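Local coordinates for PcaV transcriptional regulator (Streptomyces coelicolor, PDB 4FHT), which regulates transcription as a MarR-family protein, probably by binding DNA, and takes 3,4-dihydroxybenzoate as its natural ligand, at the interface of chains A and B. Residues are numbered along the deposited sequence; one frame, centred on the assembly and turned at random. Chains: chain A/B, PcaV transcriptional regulator.

Contact 1: the interface of chains A and B. Residues chain A 41, 45, 106, 113, 117; chain B 5-7, 9, 12.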
ATOM      1  N   TYR A  41       3.387   2.976 -14.777  1.00 16.76           N
ATOM      2  CA  TYR A  41       4.803   3.276 -14.954  1.00 20.35           C
ATOM      3  C   TYR A  41       5.638   2.007 -14.870  1.00 17.91           C
ATOM      4  O   TYR A  41       6.586   1.830 -15.630  1.00 23.06           O
ATOM      5  CB  TYR A  41       5.310   4.291 -13.925  1.00 22.93           C
ATOM      6  CG  TYR A  41       6.807   4.517 -14.041  1.00 22.37           C
ATOM      7  CD1 TYR A  41       7.324   5.380 -15.001  1.00 23.01           C
ATOM      8  CD2 TYR A  41       7.701   3.842 -13.217  1.00 21.83           C
ATOM      9  CE1 TYR A  41       8.689   5.579 -15.128  1.00 22.24           C
ATOM     10  CE2 TYR A  41       9.068   4.032 -13.338  1.00 23.94           C
ATOM     11  CZ  TYR A  41       9.554   4.904 -14.293  1.00 25.25           C
ATOM     12  OH  TYR A  41      10.909   5.099 -14.417  1.00 27.12           O
ATOM     13  N   ASN A  45       8.136   0.761 -17.714  1.00 18.38           N
ATOM     14  CA  ASN A  45       9.548   0.521 -17.437  1.00 23.36           C
ATOM     15  C   ASN A  45      10.003  -0.876 -17.853  1.00 23.64           C
ATOM     16  O   ASN A  45      11.082  -1.041 -18.424  1.00 23.05           O
ATOM     17  CB  ASN A  45       9.857   0.766 -15.957  1.00 23.39           C
ATOM     18  CG  ASN A  45      11.348   0.800 -15.671  1.00 26.69           C
ATOM     19  OD1 ASN A  45      12.038   1.746 -16.047  1.00 27.48           O
ATOM     20  ND2 ASN A  45      11.848  -0.228 -14.995  1.00 23.31           N
ATOM     21  N   HIS A 106       7.406   7.700 -20.334  1.00 22.61           N
ATOM     22  CA  HIS A 106       8.295   7.023 -19.394  1.00 22.89           C
ATOM     23  C   HIS A 106       9.490   7.895 -19.001  1.00 26.98           C
ATOM     24  O   HIS A 106       9.883   7.932 -17.833  1.00 27.90           O
ATOM     25  CB  HIS A 106       8.794   5.704 -19.987  1.00 20.99           C
ATOM     26  CG  HIS A 106       9.822   5.012 -19.145  1.00 26.27           C
ATOM     27  ND1 HIS A 106      11.175   5.225 -19.299  1.00 29.54           N
ATOM     28  CD2 HIS A 106       9.695   4.109 -18.144  1.00 23.72           C
ATOM     29  CE1 HIS A 106      11.838   4.483 -18.430  1.00 27.91           C
ATOM     30  NE2 HIS A 106      10.963   3.797 -17.716  1.00 27.96           N
ATOM     31  N   ILE A 113       9.880  11.174 -10.749  1.00 29.18           N
ATOM     32  CA  ILE A 113      10.034  10.066  -9.812  1.00 28.26           C
ATOM     33  C   ILE A 113      11.350  10.173  -9.037  1.00 34.01           C
ATOM     34  O   ILE A 113      11.406   9.876  -7.841  1.00 32.12           O
ATOM     35  CB  ILE A 113       9.947   8.713 -10.545  1.00 22.86           C
ATOM     36  CG1 ILE A 113       8.527   8.500 -11.080  1.00 25.09           C
ATOM     37  CG2 ILE A 113      10.332   7.569  -9.619  1.00 19.73           C
ATOM     38  CD1 ILE A 113       8.405   7.379 -12.088  1.00 23.60           C
ATOM     39  N   ASN A 117      11.558  10.159  -4.970  1.00 28.37           N
ATOM     40  CA  ASN A 117      12.357   9.192  -4.225  1.00 28.34           C
ATOM     41  C   ASN A 117      13.361   9.822  -3.265  1.00 26.18           C
ATOM     42  O   ASN A 117      13.667   9.253  -2.219  1.00 25.75           O
ATOM     43  CB  ASN A 117      13.056   8.222  -5.176  1.00 25.69           C
ATOM     44  CG  ASN A 117      12.085   7.283  -5.853  1.00 26.92           C
ATOM     45  OD1 ASN A 117      10.926   7.180  -5.448  1.00 27.62           O
ATOM     46  ND2 ASN A 117      12.551   6.583  -6.880  1.00 25.42           N
TER
ATOM     47  N   ALA B   5      16.424   4.138 -21.421  1.00 44.05           N
ATOM     48  CA  ALA B   5      17.054   3.779 -20.153  1.00 39.54           C
ATOM     49  C   ALA B   5      16.027   3.422 -19.080  1.00 37.70           C
ATOM     50  O   ALA B   5      15.338   4.295 -18.550  1.00 40.85           O
ATOM     51  CB  ALA B   5      17.960   4.904 -19.673  1.00 39.91           C
ATOM     52  N   ALA B   6      15.933   2.134 -18.762  1.00 30.09           N
ATOM     53  CA  ALA B   6      15.015   1.660 -17.732  1.00 29.00           C
ATOM     54  C   ALA B   6      15.632   1.796 -16.344  1.00 26.65           C
ATOM     55  O   ALA B   6      16.854   1.753 -16.193  1.00 29.58           O
ATOM     56  CB  ALA B   6      14.621   0.216 -17.997  1.00 25.30           C
ATOM     57  N   VAL B   7      14.784   1.961 -15.335  1.00 24.15           N
ATOM     58  CA  VAL B   7      15.255   2.080 -13.960  1.00 27.01           C
ATOM     59  C   VAL B   7      15.132   0.752 -13.220  1.00 31.26           C
ATOM     60  O   VAL B   7      14.408  -0.146 -13.651  1.00 32.99           O
ATOM     61  CB  VAL B   7      14.473   3.151 -13.179  1.00 25.15           C
ATOM     62  CG1 VAL B   7      14.689   4.525 -13.794  1.00 31.21           C
ATOM     63  CG2 VAL B   7      12.990   2.800 -13.133  1.00 23.10           C
ATOM     64  N   LEU B   9      13.548  -0.990 -10.354  1.00 24.58           N
ATOM     65  CA  LEU B   9      12.412  -0.818  -9.451  1.00 25.77           C
ATOM     66  C   LEU B   9      12.722  -1.243  -8.018  1.00 25.16           C
ATOM     67  O   LEU B   9      12.068  -0.799  -7.075  1.00 28.55           O
ATOM     68  CB  LEU B   9      11.189  -1.577  -9.977  1.00 25.76           C
ATOM     69  CG  LEU B   9      10.626  -1.103 -11.321  1.00 22.80           C
ATOM     70  CD1 LEU B   9       9.294  -1.783 -11.619  1.00 19.30           C
ATOM     71  CD2 LEU B   9      10.477   0.413 -11.343  1.00 21.10           C
ATOM     72  N   HIS B  12      13.218   1.647  -5.906  1.00 25.46           N
ATOM     73  CA  HIS B  12      12.111   2.593  -5.807  1.00 22.14           C
ATOM     74  C   HIS B  12      11.197   2.264  -4.628  1.00 24.73           C
ATOM     75  O   HIS B  12      10.451   1.286  -4.674  1.00 21.54           O
ATOM     76  CB  HIS B  12      11.303   2.613  -7.104  1.00 24.70           C
ATOM     77  CG  HIS B  12      12.007   3.280  -8.246  1.00 22.88           C
ATOM     78  ND1 HIS B  12      11.366   4.139  -9.112  1.00 22.60           N
ATOM     79  CD2 HIS B  12      13.294   3.218  -8.661  1.00 24.36           C
ATOM     80  CE1 HIS B  12      12.228   4.576 -10.014  1.00 25.23           C
ATOM     81  NE2 HIS B  12      13.404   4.032  -9.762  1.00 25.06           N
TER

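Contact 2: the interface of chains A and B. Residues chain A 10, 13, 16-17, 20, 132; chain B 132-133, 136-137.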
ATOM      1  N   ALA A  10       2.093   0.239  16.150  1.00 30.45           N
ATOM      2  CA  ALA A  10       3.442   0.563  15.697  1.00 31.51           C
ATOM      3  C   ALA A  10       4.289  -0.690  15.482  1.00 33.76           C
ATOM      4  O   ALA A  10       5.363  -0.627  14.883  1.00 33.75           O
ATOM      5  CB  ALA A  10       4.123   1.507  16.681  1.00 33.40           C
ATOM      6  N   PRO A  13       3.049  -4.843  11.083  1.00 26.17           N
ATOM      7  CA  PRO A  13       3.617  -4.596   9.751  1.00 25.92           C
ATOM      8  C   PRO A  13       2.562  -4.154   8.737  1.00 26.55           C
ATOM      9  O   PRO A  13       2.850  -3.321   7.878  1.00 25.55           O
ATOM     10  CB  PRO A  13       4.204  -5.960   9.362  1.00 23.66           C
ATOM     11  CG  PRO A  13       3.482  -6.952  10.225  1.00 21.48           C
ATOM     12  CD  PRO A  13       3.225  -6.242  11.508  1.00 21.12           C
ATOM     13  N   LEU A  16       1.805  -0.415   9.236  1.00 20.66           N
ATOM     14  CA  LEU A  16       2.871   0.364   8.620  1.00 22.30           C
ATOM     15  C   LEU A  16       2.809   0.280   7.096  1.00 24.02           C
ATOM     16  O   LEU A  16       3.084   1.260   6.401  1.00 23.41           O
ATOM     17  CB  LEU A  16       4.245  -0.097   9.123  1.00 25.06           C
ATOM     18  CG  LEU A  16       4.724   0.388  10.497  1.00 29.84           C
ATOM     19  CD1 LEU A  16       4.418   1.862  10.695  1.00 29.66           C
ATOM     20  CD2 LEU A  16       4.143  -0.434  11.632  1.00 35.07           C
ATOM     21  N   ALA A  17       2.446  -0.893   6.583  1.00 18.24           N
ATOM     22  CA  ALA A  17       2.349  -1.102   5.144  1.00 15.95           C
ATOM     23  C   ALA A  17       1.299  -0.194   4.515  1.00 22.74           C
ATOM     24  O   ALA A  17       1.548   0.431   3.481  1.00 21.65           O
ATOM     25  CB  ALA A  17       2.039  -2.558   4.835  1.00 19.49           C
ATOM     26  N   LEU A  20       2.482   3.463   4.600  1.00 21.28           N
ATOM     27  CA  LEU A  20       3.545   3.692   3.628  1.00 25.13           C
ATOM     28  C   LEU A  20       2.971   3.841   2.220  1.00 26.99           C
ATOM     29  O   LEU A  20       3.398   4.706   1.454  1.00 28.10           O
ATOM     30  CB  LEU A  20       4.566   2.555   3.662  1.00 20.32           C
ATOM     31  CG  LEU A  20       5.724   2.671   2.667  1.00 21.98           C
ATOM     32  CD1 LEU A  20       6.581   3.893   2.965  1.00 21.70           C
ATOM     33  CD2 LEU A  20       6.567   1.405   2.663  1.00 16.88           C
ATOM     34  N   PHE A 132      16.768  -0.645   4.207  1.00 21.83           N
ATOM     35  CA  PHE A 132      15.332  -0.480   4.002  1.00 24.09           C
ATOM     36  C   PHE A 132      14.851  -1.248   2.777  1.00 24.27           C
ATOM     37  O   PHE A 132      13.867  -1.984   2.851  1.00 24.86           O
ATOM     38  CB  PHE A 132      14.974   1.003   3.872  1.00 24.68           C
ATOM     39  CG  PHE A 132      13.539   1.253   3.496  1.00 29.38           C
ATOM     40  CD1 PHE A 132      12.528   1.102   4.430  1.00 30.37           C
ATOM     41  CD2 PHE A 132      13.205   1.648   2.211  1.00 30.37           C
ATOM     42  CE1 PHE A 132      11.208   1.337   4.088  1.00 31.69           C
ATOM     43  CE2 PHE A 132      11.886   1.885   1.864  1.00 32.04           C
ATOM     44  CZ  PHE A 132      10.888   1.730   2.804  1.00 32.81           C
TER
ATOM     45  N   PHE B 132      13.130  -2.751  10.800  1.00 23.41           N
ATOM     46  CA  PHE B 132      12.079  -2.637   9.794  1.00 23.46           C
ATOM     47  C   PHE B 132      10.992  -1.650  10.212  1.00 20.44           C
ATOM     48  O   PHE B 132      10.645  -0.755   9.447  1.00 18.24           O
ATOM     49  CB  PHE B 132      11.467  -4.006   9.493  1.00 21.93           C
ATOM     50  CG  PHE B 132      10.256  -3.948   8.602  1.00 24.04           C
ATOM     51  CD1 PHE B 132      10.374  -3.590   7.270  1.00 27.22           C
ATOM     52  CD2 PHE B 132       9.000  -4.263   9.098  1.00 25.54           C
ATOM     53  CE1 PHE B 132       9.261  -3.537   6.448  1.00 28.36           C
ATOM     54  CE2 PHE B 132       7.880  -4.216   8.282  1.00 24.17           C
ATOM     55  CZ  PHE B 132       8.011  -3.854   6.955  1.00 23.39           C
ATOM     56  N   PHE B 133      10.480  -1.813  11.432  1.00 18.11           N
ATOM     57  CA  PHE B 133       9.446  -0.932  11.977  1.00 21.76           C
ATOM     58  C   PHE B 133       9.895   0.525  11.997  1.00 25.95           C
ATOM     59  O   PHE B 133       9.141   1.425  11.619  1.00 28.58           O
ATOM     60  CB  PHE B 133       9.072  -1.357  13.401  1.00 27.48           C
ATOM     61  CG  PHE B 133       8.433  -2.712  13.488  1.00 31.22           C
ATOM     62  CD1 PHE B 133       7.643  -3.190  12.459  1.00 32.19           C
ATOM     63  CD2 PHE B 133       8.623  -3.507  14.606  1.00 35.05           C
ATOM     64  CE1 PHE B 133       7.054  -4.440  12.541  1.00 34.25           C
ATOM     65  CE2 PHE B 133       8.038  -4.759  14.694  1.00 37.03           C
ATOM     66  CZ  PHE B 133       7.252  -5.225  13.660  1.00 33.84           C
ATOM     67  N   ILE B 136      10.555   1.989   8.167  1.00 25.43           N
ATOM     68  CA  ILE B 136       9.328   2.167   7.402  1.00 24.56           C
ATOM     69  C   ILE B 136       8.465   3.292   7.969  1.00 24.51           C
ATOM     70  O   ILE B 136       7.778   3.988   7.225  1.00 24.50           O
ATOM     71  CB  ILE B 136       8.514   0.854   7.299  1.00 25.28           C
ATOM     72  CG1 ILE B 136       7.425   0.984   6.234  1.00 28.84           C
ATOM     73  CG2 ILE B 136       7.905   0.473   8.642  1.00 28.41           C
ATOM     74  CD1 ILE B 136       6.680  -0.304   5.975  1.00 31.53           C
ATOM     75  N   ARG B 137       8.520   3.482   9.284  1.00 24.85           N
ATOM     76  CA  ARG B 137       7.773   4.553   9.932  1.00 28.51           C
ATOM     77  C   ARG B 137       8.325   5.916   9.519  1.00 29.63           C
ATOM     78  O   ARG B 137       7.570   6.849   9.249  1.00 26.55           O
ATOM     79  CB  ARG B 137       7.835   4.400  11.452  1.00 32.42           C
ATOM     80  CG  ARG B 137       7.043   5.448  12.213  1.00 40.84           C
ATOM     81  CD  ARG B 137       7.269   5.333  13.712  1.00 47.25           C
ATOM     82  NE  ARG B 137       8.689   5.348  14.055  1.00 51.68           N
ATOM     83  CZ  ARG B 137       9.441   6.445  14.092  1.00 51.64           C
ATOM     84  NH1 ARG B 137       8.913   7.626  13.799  1.00 49.12           N
ATOM     85  NH2 ARG B 137      10.725   6.360  14.415  1.00 52.94           N
TER
HETATM   86  O   HOH W   1       6.801   1.599  13.833  1.00 38.37           O

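Contact 1: the interface of chains A and B
The N-terminal stretch B:Ala5 to B:Val7 runs extended past A:Asn45 on helix 38-49, turning both the N-H and the C=O of B:Val7 towards that side chain. The carboxamide of A:Asn45 reads both groups, much as a neighbouring backbone would. Its OD1 takes the amide N of B:Val7 at 2.8 Å, nearly straight at 168°, while ND2 gives a hydrogen bond to B:Val7 O at 2.9 Å. CG lies anti to the backbone N (chi1 -169°), which carries the amide out to the extended N-terminal segment of chain B. Behind it, in the second shell, A:His106 on helix 100-121 donates from NE2 to the same OD1 at 2.9 Å. The two donors lie in the carbonyl plane, one on each lone pair, so the amide's rotation and the orientation of its ends are well fixed. The methyl CG2 of B:Val7 meets the hydroxyl OH of A:Tyr41 at 3.4 Å, the two side chains crossing at about a right angle. Farther along, the ND2 of A:Asn117 sits over the centre of the B:His12 ring, amide and ring planes 82° apart. From A:Ile113, CG2 reaches CE1 of the same imidazole at 3.6 Å. The site ties the N-terminal arm of one subunit to the other and probably steadies the ring of B:His12, a residue that binds 3,4-dihydroxybenzoate, so dimer contact and ligand pocket adjoin.

Contact 2: the interface of chains A and B
The CG2 branch of B:Ile136 rests on the stem of A:Leu16, at CB and CG, and the apolar contacts here radiate from that isoleucine. This methyl lies 3.7 Å from CG of A:Leu16, the side chains crossing obliquely. The other branch follows a different course: with CG1 anti to the backbone N (chi1 -167°) and the chain fully extended beyond it, the ethyl arm runs towards A:Leu20, whose CD2 stands 3.7 Å from CG1 of B:Ile136. CD1 at the tip touches the same leucine methyl and lies beside the carbonyl of A:Leu16. From another direction the rim of the A:Phe132 ring arrives, CE1 being 3.9 Å from CA of B:Ile136. An alanine in place of B:Ile136 would probably open a gap against A:Leu16 and A:Leu20, the stem of the first losing CG2 and the CD2 methyl of the second losing the ethyl arm. Around the edge, the B:Phe132 ring approaches A:Pro13, and the CB of B:Arg137 flanks A:Leu16 more distantly.

Polar contact is of another kind: the protein atoms do not bond directly, and a water lies between two backbone carbonyls. It sits 2.9 Å from O of A:Ala10 and, more loosely, 3.2 Å from O of B:Phe133. The same carbonyl O of A:Ala10 stands over a face of the B:Phe133 ring, towards its root, 4.0 Å from CG. In the fold, helix 126-140 of chain B lies against helix 13-32 and the short 3-10 helix 9-11 of chain A, with helix 126-140 of chain A closing the far end.

Contact 1 and contact 2 lie about 23 Å apart, measured between the centres of their C-alpha atoms, in one two-fold interface. Both use the N-terminal region, but from opposite chains: the arm and 3-10 helix 9-11 of chain B in contact 1, the same 3-10 helix of chain A and the helix after it in contact 2. By symmetry every subunit plays both parts. The polar grip of contact 1 and the largely apolar seam of contact 2 thus illustrate how an intertwined dimer divides its labour, and the exchanged N-termini could link ligand binding near contact 1 to the subunits' mutual placement.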